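Local coordinates for F5/8 type C domain protein (Bacteroides ovatus, PDB 4ZRX) that is a putative alpha-L-fucosidase, probably removing fucose from glycans with a TIM-barrel catalytic domain that is joined to an F5/8 type C domain, at residues A[65-70]-A[100-105]. Numbering follows the deposited sequence.
Sequences EDPALF and DGFCLW
Phe70 and Phe102 both hold CG anti to the backbone N (chi1 -175° and -177°), which sends each ring across to the opposing loop. The rings meet obliquely, with centroids 5.4 Å apart and planes at 41°; CE2 of Phe102 lies over one face of Phe70, while Phe102 CZ comes within 3.7 Å of Phe70 CB. Pro67 CB reaches Phe102 CE1 at 3.9 Å, and Leu104 CD2 approaches Phe70 CE1 at 4.0 Å. An alanine in place of Phe102 would probably open a gap beside Pro67 and Phe70, leaving one face of the Phe70 ring without its partner. A water lies 2.6 Å from Glu65 OE1 and 3.1 Å from Asp100 OD1, hydrogen-bonded to both. Asp100 OD1 also accepts from Phe102 N, closing an Asx turn against the backbone that carries the Phe102 side chain. Glu65 OE2 forms a salt bridge with Arg58 and accepts from Asp62 N, while OE1 accepts from Gly63 N. The loop after strand 91-97 of this alpha-L-fucosidase-family barrel is thus joined to the one between helices 52-56 and 77-86. With no direct hydrogen bond, cohesion rests on apolar contact and a shared water, which with Arg58 and nearby N-H groups probably offsets repulsion between the carboxylates.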
# COMPACT_ATOMS: atom_id res chain seq x y z
N GLU A 65 18.46 -16.81 -15.68
CA GLU A 65 18.32 -15.85 -16.75
C GLU A 65 19.69 -15.51 -17.36
O GLU A 65 20.71 -15.42 -16.65
CB GLU A 65 17.71 -14.52 -16.26
CG GLU A 65 16.25 -14.66 -15.84
CD GLU A 65 16.01 -15.23 -14.43
OE1 GLU A 65 16.99 -15.42 -13.64
OE2 GLU A 65 14.80 -15.44 -14.15
N ASP A 66 19.67 -15.28 -18.66
CA ASP A 66 20.85 -14.86 -19.40
C ASP A 66 21.04 -13.35 -19.16
O ASP A 66 20.18 -12.57 -19.55
CB ASP A 66 20.62 -15.14 -20.89
CG ASP A 66 21.82 -14.85 -21.74
OD1 ASP A 66 22.78 -14.21 -21.25
OD2 ASP A 66 21.80 -15.28 -22.91
N PRO A 67 22.21 -12.91 -18.58
CA PRO A 67 22.38 -11.42 -18.47
C PRO A 67 22.21 -10.63 -19.73
O PRO A 67 22.01 -9.43 -19.67
CB PRO A 67 23.84 -11.25 -18.00
CG PRO A 67 24.14 -12.51 -17.36
CD PRO A 67 23.41 -13.60 -18.14
N ALA A 68 22.35 -11.27 -20.87
CA ALA A 68 22.11 -10.66 -22.17
C ALA A 68 20.73 -10.02 -22.30
O ALA A 68 20.57 -9.09 -23.06
CB ALA A 68 22.30 -11.66 -23.31
N LEU A 69 19.76 -10.51 -21.54
CA LEU A 69 18.42 -9.99 -21.62
C LEU A 69 18.30 -8.60 -20.99
O LEU A 69 17.37 -7.87 -21.33
CB LEU A 69 17.47 -10.92 -20.91
CG LEU A 69 17.32 -12.24 -21.65
CD1 LEU A 69 16.45 -13.16 -20.81
CD2 LEU A 69 16.71 -12.01 -22.99
N PHE A 70 19.21 -8.29 -20.07
CA PHE A 70 19.18 -6.93 -19.43
C PHE A 70 19.68 -5.91 -20.40
O PHE A 70 20.90 -5.75 -20.63
CB PHE A 70 19.98 -6.87 -18.13
CG PHE A 70 19.84 -5.54 -17.45
CD1 PHE A 70 18.70 -5.26 -16.74
CD2 PHE A 70 20.77 -4.56 -17.62
CE1 PHE A 70 18.51 -4.04 -16.11
CE2 PHE A 70 20.58 -3.33 -17.01
CZ PHE A 70 19.46 -3.07 -16.25
N ASP A 100 16.36 -13.39 -7.95
CA ASP A 100 17.08 -13.98 -9.11
C ASP A 100 18.58 -13.81 -9.05
O ASP A 100 19.32 -14.55 -9.72
CB ASP A 100 16.52 -13.37 -10.39
CG ASP A 100 16.68 -11.90 -10.44
OD1 ASP A 100 17.76 -11.51 -10.89
OD2 ASP A 100 15.76 -11.16 -10.01
N GLY A 101 19.08 -12.86 -8.27
CA GLY A 101 20.51 -12.75 -8.03
C GLY A 101 21.28 -11.89 -9.00
O GLY A 101 22.51 -11.72 -8.84
N PHE A 102 20.57 -11.34 -9.99
CA PHE A 102 21.17 -10.44 -10.96
C PHE A 102 21.48 -9.05 -10.39
O PHE A 102 20.60 -8.37 -9.93
CB PHE A 102 20.26 -10.31 -12.20
CG PHE A 102 20.87 -9.44 -13.26
CD1 PHE A 102 21.86 -9.95 -14.12
CD2 PHE A 102 20.45 -8.14 -13.43
CE1 PHE A 102 22.41 -9.12 -15.10
CE2 PHE A 102 21.02 -7.35 -14.40
CZ PHE A 102 21.98 -7.84 -15.22
N CYS A 103 22.75 -8.68 -10.35
CA CYS A 103 23.17 -7.42 -9.72
C CYS A 103 23.13 -6.28 -10.72
O CYS A 103 23.72 -6.37 -11.81
CB CYS A 103 24.56 -7.56 -9.14
SG CYS A 103 24.58 -8.79 -7.86
N LEU A 104 22.53 -5.15 -10.29
CA LEU A 104 22.46 -3.93 -11.08
C LEU A 104 23.70 -3.02 -11.08
O LEU A 104 23.68 -1.98 -11.69
CB LEU A 104 21.23 -3.10 -10.62
CG LEU A 104 19.86 -3.69 -10.89
CD1 LEU A 104 18.82 -2.68 -10.58
CD2 LEU A 104 19.73 -4.10 -12.30
N TRP A 105 24.76 -3.45 -10.42
CA TRP A 105 26.01 -2.76 -10.39
C TRP A 105 27.10 -3.85 -10.66
O TRP A 105 26.89 -5.06 -10.39
CB TRP A 105 26.25 -2.11 -9.04
CG TRP A 105 26.64 -3.04 -7.92
CD1 TRP A 105 27.85 -3.09 -7.32
CD2 TRP A 105 25.80 -3.97 -7.18
NE1 TRP A 105 27.86 -4.03 -6.35
CE2 TRP A 105 26.62 -4.59 -6.23
CE3 TRP A 105 24.46 -4.36 -7.26
CZ2 TRP A 105 26.16 -5.57 -5.35
CZ3 TRP A 105 24.00 -5.39 -6.43
CH2 TRP A 105 24.85 -5.97 -5.47
O HOH W 1 18.83 -13.68 -12.90